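Long-range contact in VWFA domain-containing protein (Bacteroides thetaiotaomicron, PDB 3IBS), which is of unknown function but carries a von Willebrand factor type A domain that binds a magnesium ion, within a probably membrane-anchored protein: residues 119-133 and 174-188. Numbering follows the deposited sequence. Where two conformers were deposited one is given.
Sequences TDGENHEGGAVEAAK and TRLNEGMCQEIAKDG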
ATOM      1  N   THR A 119      -0.820   6.247  19.699  1.00 12.09           N
ATOM      2  CA  THR A 119      -1.008   7.084  18.500  1.00 11.94           C
ATOM      3  C   THR A 119       0.165   6.917  17.523  1.00 12.19           C
ATOM      4  O   THR A 119       1.214   6.420  17.897  1.00 11.35           O
ATOM      5  CB  THR A 119      -1.160   8.594  18.913  1.00 11.74           C
ATOM      6  OG1 THR A 119      -1.434   9.419  17.766  1.00 12.22           O
ATOM      7  CG2 THR A 119       0.114   9.097  19.639  1.00 11.31           C
ATOM      8  N   ASP A 120      -0.013   7.344  16.271  1.00 12.23           N
ATOM      9  CA  ASP A 120       1.147   7.512  15.389  1.00 13.22           C
ATOM     10  C   ASP A 120       1.742   8.933  15.528  1.00 13.58           C
ATOM     11  O   ASP A 120       2.758   9.251  14.883  1.00 13.91           O
ATOM     12  CB  ASP A 120       0.794   7.157  13.937  1.00 12.78           C
ATOM     13  CG  ASP A 120      -0.416   7.921  13.438  1.00 14.53           C
ATOM     14  OD1 ASP A 120      -0.589   9.091  13.863  1.00 14.07           O
ATOM     15  OD2 ASP A 120      -1.209   7.350  12.656  1.00 13.73           O
ATOM     16  N   GLY A 121       1.123   9.777  16.377  1.00 14.04           N
ATOM     17  CA  GLY A 121       1.651  11.131  16.679  1.00 14.18           C
ATOM     18  C   GLY A 121       1.781  12.049  15.458  1.00 15.42           C
ATOM     19  O   GLY A 121       2.529  13.061  15.469  1.00 15.15           O
ATOM     20  N   GLU A 122       1.007  11.732  14.423  1.00 14.76           N
ATOM     21  CA  GLU A 122       1.157  12.370  13.131  1.00 15.32           C
ATOM     22  C   GLU A 122       0.321  13.634  12.955  1.00 15.21           C
ATOM     23  O   GLU A 122      -0.885  13.629  13.222  1.00 15.94           O
ATOM     24  CB  GLU A 122       0.822  11.378  12.016  1.00 14.22           C
ATOM     25  CG  GLU A 122       0.976  11.976  10.641  1.00 14.75           C
ATOM     26  CD  GLU A 122       0.773  10.959   9.536  1.00 15.39           C
ATOM     27  OE1 GLU A 122      -0.272  10.261   9.523  1.00 14.61           O
ATOM     28  OE2 GLU A 122       1.655  10.879   8.679  1.00 15.11           O
ATOM     29  N   ASN A 123       0.965  14.689  12.452  1.00 15.58           N
ATOM     30  CA  ASN A 123       0.289  15.956  12.149  1.00 16.84           C
ATOM     31  C   ASN A 123      -0.497  16.561  13.329  1.00 17.06           C
ATOM     32  O   ASN A 123      -1.600  17.093  13.143  1.00 17.08           O
ATOM     33  CB  ASN A 123      -0.655  15.807  10.940  1.00 15.90           C
ATOM     34  CG  ASN A 123       0.089  15.573   9.637  1.00 17.62           C
ATOM     35  OD1 ASN A 123       1.225  15.996   9.468  1.00 17.87           O
ATOM     36  ND2 ASN A 123      -0.564  14.880   8.704  1.00 19.86           N
ATOM     37  N   HIS A 124       0.056  16.469  14.535  0.50 17.41           N
ATOM     38  CA  HIS A 124      -0.549  17.164  15.671  0.50 18.05           C
ATOM     39  C   HIS A 124      -0.253  18.658  15.546  0.50 18.62           C
ATOM     40  O   HIS A 124       0.892  19.042  15.302  0.50 18.27           O
ATOM     41  CB  HIS A 124      -0.024  16.634  17.001  0.50 17.72           C
ATOM     42  CG  HIS A 124      -0.563  17.372  18.190  0.50 17.88           C
ATOM     43  ND1 HIS A 124      -1.908  17.425  18.483  0.50 16.62           N
ATOM     44  CD2 HIS A 124       0.060  18.099  19.148  0.50 18.17           C
ATOM     45  CE1 HIS A 124      -2.093  18.149  19.572  0.50 16.57           C
ATOM     46  NE2 HIS A 124      -0.916  18.574  19.993  0.50 18.07           N
ATOM     47  N   GLU A 125      -1.282  19.485  15.716  1.00 19.53           N
ATOM     48  CA  GLU A 125      -1.156  20.961  15.549  1.00 21.65           C
ATOM     49  C   GLU A 125      -0.585  21.757  16.748  1.00 21.66           C
ATOM     50  O   GLU A 125      -0.353  22.968  16.640  1.00 21.90           O
ATOM     51  CB  GLU A 125      -2.501  21.585  15.124  1.00 22.79           C
ATOM     52  CG  GLU A 125      -3.239  20.863  13.969  1.00 27.92           C
ATOM     53  CD  GLU A 125      -2.478  20.867  12.636  1.00 34.97           C
ATOM     54  OE1 GLU A 125      -1.597  21.739  12.441  1.00 37.47           O
ATOM     55  OE2 GLU A 125      -2.774  19.999  11.770  1.00 38.18           O
ATOM     56  N   GLY A 126      -0.362  21.100  17.884  1.00 21.33           N
ATOM     57  CA  GLY A 126       0.149  21.801  19.066  1.00 20.48           C
ATOM     58  C   GLY A 126      -0.816  21.768  20.234  1.00 19.76           C
ATOM     59  O   GLY A 126      -2.037  21.721  20.057  1.00 19.69           O
ATOM     60  N   GLY A 127      -0.256  21.758  21.438  1.00 19.03           N
ATOM     61  CA  GLY A 127      -1.048  21.651  22.650  1.00 17.72           C
ATOM     62  C   GLY A 127      -0.725  20.398  23.465  1.00 17.27           C
ATOM     63  O   GLY A 127      -0.831  20.409  24.694  1.00 16.76           O
ATOM     64  N   ALA A 128      -0.330  19.316  22.798  1.00 16.77           N
ATOM     65  CA  ALA A 128      -0.111  18.039  23.494  1.00 17.05           C
ATOM     66  C   ALA A 128       0.959  18.115  24.582  1.00 16.63           C
ATOM     67  O   ALA A 128       0.783  17.565  25.662  1.00 17.11           O
ATOM     68  CB  ALA A 128       0.221  16.917  22.509  1.00 16.80           C
ATOM     69  N   VAL A 129       2.071  18.770  24.286  1.00 15.74           N
ATOM     70  CA  VAL A 129       3.188  18.828  25.220  1.00 16.56           C
ATOM     71  C   VAL A 129       2.825  19.676  26.471  1.00 17.03           C
ATOM     72  O   VAL A 129       3.152  19.298  27.608  1.00 16.60           O
ATOM     73  CB  VAL A 129       4.468  19.351  24.490  1.00 17.38           C
ATOM     74  CG1 VAL A 129       5.530  19.690  25.450  1.00 16.69           C
ATOM     75  CG2 VAL A 129       4.964  18.311  23.440  1.00 15.80           C
ATOM     76  N   GLU A 130       2.138  20.806  26.249  1.00 17.07           N
ATOM     77  CA  GLU A 130       1.613  21.638  27.332  1.00 17.37           C
ATOM     78  C   GLU A 130       0.595  20.856  28.161  1.00 17.05           C
ATOM     79  O   GLU A 130       0.627  20.880  29.393  1.00 16.94           O
ATOM     80  CB  GLU A 130       0.937  22.885  26.755  1.00 18.38           C
ATOM     81  CG  GLU A 130       1.863  23.790  25.874  1.00 23.39           C
ATOM     82  CD  GLU A 130       1.738  23.550  24.343  1.00 28.83           C
ATOM     83  OE1 GLU A 130       1.831  22.364  23.852  1.00 27.36           O
ATOM     84  OE2 GLU A 130       1.564  24.587  23.633  1.00 29.11           O
ATOM     85  N   ALA A 131      -0.313  20.154  27.479  1.00 16.17           N
ATOM     86  CA  ALA A 131      -1.292  19.320  28.155  1.00 15.63           C
ATOM     87  C   ALA A 131      -0.618  18.253  29.032  1.00 15.62           C
ATOM     88  O   ALA A 131      -1.052  18.004  30.168  1.00 15.53           O
ATOM     89  CB  ALA A 131      -2.227  18.670  27.142  1.00 15.28           C
ATOM     90  N   ALA A 132       0.437  17.632  28.511  1.00 14.68           N
ATOM     91  CA  ALA A 132       1.145  16.572  29.246  1.00 14.55           C
ATOM     92  C   ALA A 132       1.881  17.128  30.463  1.00 14.47           C
ATOM     93  O   ALA A 132       1.920  16.494  31.521  1.00 14.32           O
ATOM     94  CB  ALA A 132       2.124  15.819  28.335  1.00 13.92           C
ATOM     95  N   LYS A 133       2.469  18.305  30.298  1.00 14.71           N
ATOM     96  CA  LYS A 133       3.131  18.990  31.390  1.00 14.73           C
ATOM     97  C   LYS A 133       2.109  19.326  32.500  1.00 14.04           C
ATOM     98  O   LYS A 133       2.369  19.054  33.691  1.00 13.85           O
ATOM     99  CB  LYS A 133       3.851  20.245  30.863  1.00 15.79           C
ATOM    100  CG  LYS A 133       4.521  21.144  31.930  1.00 18.43           C
ATOM    101  CD  LYS A 133       5.520  22.104  31.235  1.00 24.65           C
ATOM    102  CE  LYS A 133       4.798  23.090  30.277  1.00 27.78           C
ATOM    103  NZ  LYS A 133       5.426  23.175  28.911  1.00 29.47           N
ATOM    104  N   THR A 174       1.233   7.549   5.651  1.00 15.14           N
ATOM    105  CA  THR A 174       1.240   7.986   7.046  1.00 14.46           C
ATOM    106  C   THR A 174       2.471   7.440   7.789  1.00 13.87           C
ATOM    107  O   THR A 174       2.812   6.264   7.668  1.00 13.90           O
ATOM    108  CB  THR A 174      -0.076   7.570   7.766  1.00 14.21           C
ATOM    109  OG1 THR A 174       0.056   7.790   9.171  1.00 13.15           O
ATOM    110  CG2 THR A 174      -0.405   6.080   7.528  1.00 13.08           C
ATOM    111  N   ARG A 175       3.124   8.301   8.561  1.00 13.71           N
ATOM    112  CA  ARG A 175       4.341   7.930   9.283  1.00 13.70           C
ATOM    113  C   ARG A 175       4.122   8.069  10.769  1.00 14.04           C
ATOM    114  O   ARG A 175       3.435   9.002  11.213  1.00 13.72           O
ATOM    115  CB  ARG A 175       5.482   8.880   8.922  1.00 13.34           C
ATOM    116  CG  ARG A 175       5.841   8.895   7.427  1.00 15.31           C
ATOM    117  CD  ARG A 175       6.877   9.986   7.169  1.00 16.77           C
ATOM    118  NE  ARG A 175       7.366   9.952   5.800  1.00 18.01           N
ATOM    119  CZ  ARG A 175       8.412   9.257   5.367  1.00 19.91           C
ATOM    120  NH1 ARG A 175       9.118   8.491   6.198  1.00 20.08           N
ATOM    121  NH2 ARG A 175       8.759   9.342   4.080  1.00 19.36           N
ATOM    122  N   LEU A 176       4.747   7.182  11.540  1.00 13.84           N
ATOM    123  CA  LEU A 176       4.873   7.424  12.976  1.00 14.09           C
ATOM    124  C   LEU A 176       5.801   8.630  13.166  1.00 13.75           C
ATOM    125  O   LEU A 176       6.862   8.683  12.561  1.00 14.48           O
ATOM    126  CB  LEU A 176       5.468   6.201  13.677  1.00 13.70           C
ATOM    127  CG  LEU A 176       6.029   6.363  15.096  1.00 14.57           C
ATOM    128  CD1 LEU A 176       4.912   6.704  16.142  1.00 12.08           C
ATOM    129  CD2 LEU A 176       6.758   5.060  15.492  1.00 14.72           C
ATOM    130  N   ASN A 177       5.403   9.583  14.004  1.00 13.82           N
ATOM    131  CA  ASN A 177       6.292  10.683  14.382  1.00 13.77           C
ATOM    132  C   ASN A 177       6.789  10.392  15.774  1.00 14.19           C
ATOM    133  O   ASN A 177       6.158  10.753  16.775  1.00 13.98           O
ATOM    134  CB  ASN A 177       5.569  12.038  14.319  1.00 13.43           C
ATOM    135  CG  ASN A 177       6.497  13.228  14.556  1.00 14.13           C
ATOM    136  OD1 ASN A 177       7.509  13.125  15.254  1.00 17.81           O
ATOM    137  ND2 ASN A 177       6.136  14.378  13.992  1.00 12.81           N
ATOM    138  N   GLU A 178       7.944   9.742  15.822  1.00 14.62           N
ATOM    139  CA  GLU A 178       8.569   9.307  17.061  1.00 15.58           C
ATOM    140  C   GLU A 178       8.960  10.528  17.905  1.00 14.91           C
ATOM    141  O   GLU A 178       8.787  10.538  19.125  1.00 13.58           O
ATOM    142  CB  GLU A 178       9.805   8.490  16.693  1.00 16.62           C
ATOM    143  CG  GLU A 178      10.326   7.557  17.743  1.00 20.75           C
ATOM    144  CD  GLU A 178      10.537   6.128  17.173  1.00 22.93           C
ATOM    145  OE1 GLU A 178      11.180   5.951  16.099  1.00 24.79           O
ATOM    146  OE2 GLU A 178      10.040   5.180  17.801  1.00 21.57           O
ATOM    147  N   GLY A 179       9.468  11.566  17.238  1.00 15.29           N
ATOM    148  CA  GLY A 179       9.924  12.771  17.933  1.00 15.32           C
ATOM    149  C   GLY A 179       8.809  13.412  18.752  1.00 15.13           C
ATOM    150  O   GLY A 179       9.006  13.783  19.913  1.00 14.52           O
HETATM  151  N   MSE A 180       7.639  13.560  18.136  0.50 15.37           N
HETATM  152  CA  MSE A 180       6.494  14.164  18.815  0.50 15.81           C
HETATM  153  C   MSE A 180       6.039  13.306  19.990  0.50 15.38           C
HETATM  154  O   MSE A 180       5.770  13.839  21.072  0.50 15.15           O
HETATM  155  CB  MSE A 180       5.325  14.405  17.846  0.50 16.58           C
HETATM  156  CG  MSE A 180       4.067  14.924  18.535  0.50 18.81           C
HETATM  157 SE   MSE A 180       4.223  16.777  19.194  0.50 28.55          SE
HETATM  158  CE  MSE A 180       3.646  17.698  17.558  0.50 25.01           C
ATOM    159  N   CYS A 181       5.961  11.986  19.784  1.00 14.39           N
ATOM    160  CA  CYS A 181       5.574  11.068  20.854  1.00 14.37           C
ATOM    161  C   CYS A 181       6.546  11.173  22.043  1.00 14.28           C
ATOM    162  O   CYS A 181       6.126  11.176  23.202  1.00 13.79           O
ATOM    163  CB  CYS A 181       5.529   9.613  20.361  1.00 13.64           C
ATOM    164  SG  CYS A 181       4.257   9.269  19.158  1.00 14.50           S
ATOM    165  N   GLN A 182       7.835  11.286  21.735  1.00 14.31           N
ATOM    166  CA  GLN A 182       8.860  11.370  22.771  1.00 15.43           C
ATOM    167  C   GLN A 182       8.789  12.644  23.605  1.00 15.16           C
ATOM    168  O   GLN A 182       8.974  12.572  24.807  1.00 15.96           O
ATOM    169  CB  GLN A 182      10.257  11.172  22.192  1.00 15.27           C
ATOM    170  CG  GLN A 182      10.531   9.718  21.777  1.00 17.03           C
ATOM    171  CD  GLN A 182      11.765   9.594  20.887  1.00 19.04           C
ATOM    172  OE1 GLN A 182      12.032  10.456  20.052  1.00 22.24           O
ATOM    173  NE2 GLN A 182      12.501   8.513  21.050  1.00 18.60           N
ATOM    174  N   GLU A 183       8.511  13.788  22.974  1.00 15.53           N
ATOM    175  CA  GLU A 183       8.393  15.077  23.688  1.00 15.27           C
ATOM    176  C   GLU A 183       7.242  15.008  24.688  1.00 15.53           C
ATOM    177  O   GLU A 183       7.373  15.483  25.838  1.00 15.06           O
ATOM    178  CB  GLU A 183       8.135  16.235  22.720  1.00 14.40           C
ATOM    179  CG  GLU A 183       9.339  16.596  21.824  1.00 15.89           C
ATOM    180  CD  GLU A 183       9.080  17.789  20.895  1.00 15.06           C
ATOM    181  OE1 GLU A 183       8.041  18.460  21.042  1.00 14.54           O
ATOM    182  OE2 GLU A 183       9.938  18.066  20.020  1.00 16.05           O
ATOM    183  N   ILE A 184       6.119  14.435  24.232  1.00 15.48           N
ATOM    184  CA  ILE A 184       4.913  14.320  25.053  1.00 15.99           C
ATOM    185  C   ILE A 184       5.212  13.471  26.292  1.00 16.91           C
ATOM    186  O   ILE A 184       4.862  13.861  27.406  1.00 16.91           O
ATOM    187  CB  ILE A 184       3.705  13.746  24.254  1.00 16.11           C
ATOM    188  CG1 ILE A 184       3.361  14.684  23.091  1.00 15.64           C
ATOM    189  CG2 ILE A 184       2.467  13.518  25.182  1.00 14.01           C
ATOM    190  CD1 ILE A 184       2.493  14.055  21.980  1.00 15.64           C
ATOM    191  N   ALA A 185       5.843  12.309  26.091  1.00 17.19           N
ATOM    192  CA  ALA A 185       6.136  11.402  27.202  1.00 17.34           C
ATOM    193  C   ALA A 185       7.156  11.995  28.170  1.00 17.62           C
ATOM    194  O   ALA A 185       7.049  11.807  29.391  1.00 17.68           O
ATOM    195  CB  ALA A 185       6.624  10.068  26.686  1.00 17.29           C
ATOM    196  N   LYS A 186       8.177  12.667  27.628  1.00 18.04           N
ATOM    197  CA  LYS A 186       9.182  13.293  28.488  1.00 17.20           C
ATOM    198  C   LYS A 186       8.572  14.330  29.449  1.00 16.74           C
ATOM    199  O   LYS A 186       8.743  14.240  30.672  1.00 15.37           O
ATOM    200  CB  LYS A 186      10.327  13.917  27.687  1.00 18.10           C
ATOM    201  CG  LYS A 186      11.488  14.385  28.623  1.00 19.86           C
ATOM    202  CD  LYS A 186      12.708  14.772  27.844  1.00 25.06           C
ATOM    203  CE  LYS A 186      13.812  15.287  28.761  1.00 26.87           C
ATOM    204  NZ  LYS A 186      14.958  15.816  27.975  1.00 30.33           N
ATOM    205  N   ASP A 187       7.860  15.303  28.886  1.00 16.12           N
ATOM    206  CA  ASP A 187       7.249  16.364  29.667  1.00 16.07           C
ATOM    207  C   ASP A 187       6.110  15.843  30.540  1.00 15.94           C
ATOM    208  O   ASP A 187       5.801  16.432  31.571  1.00 14.25           O
ATOM    209  CB  ASP A 187       6.765  17.484  28.752  1.00 16.95           C
ATOM    210  CG  ASP A 187       7.923  18.270  28.118  1.00 18.25           C
ATOM    211  OD1 ASP A 187       9.111  17.859  28.230  1.00 19.56           O
ATOM    212  OD2 ASP A 187       7.635  19.307  27.503  1.00 18.89           O
ATOM    213  N   GLY A 188       5.501  14.732  30.115  1.00 15.34           N
ATOM    214  CA  GLY A 188       4.467  14.065  30.888  1.00 15.84           C
ATOM    215  C   GLY A 188       5.004  13.133  31.965  1.00 16.16           C
ATOM    216  O   GLY A 188       4.221  12.549  32.715  1.00 15.62           O
TER
HETATM  217  O   HOH W   1       3.845  14.304  11.869  1.00 11.03           O
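The metal-binding edge of the von Willebrand factor A domain, a Rossmann-like fold, is where the loop after strand 113-119 meets the residues leading into helix 178-187. Asp120, of the magnesium site whose ion is held here by Ser21 and Ser23, has OD2 hydrogen-bonded to Ser23 and salt-bridged to Arg33; its backbone O takes Asn177 N at 2.8 Å in a nearly straight bond (170°). The carboxylate of Glu122 grips the incoming chain twice, both donors lying above its plane: OE1 takes the hydroxyl OG1 of Thr174 at 2.5 Å and OE2 takes Arg175 N at 3.0 Å. With CG anti to the backbone N (chi1 -179°), the extended chain carries the carboxylate there. Shortening Glu122 to an alanine is likely to leave Arg175 N without this acceptor and Thr174 OG1 with Arg33 but no carboxylate. Asn177 N-caps the helix, OD1 accepting from Met180 N at 2.9 Å, while its ND2 shares a water with Asn123 N. Farther along, helices 128-133 and 178-187 run nearly parallel (21°), Val129 CG2 rests on Ile184 CG1, and Ile184 sets CD1 3.7 Å from Ala128 CB and CG2 3.9 Å from Ala132 CB.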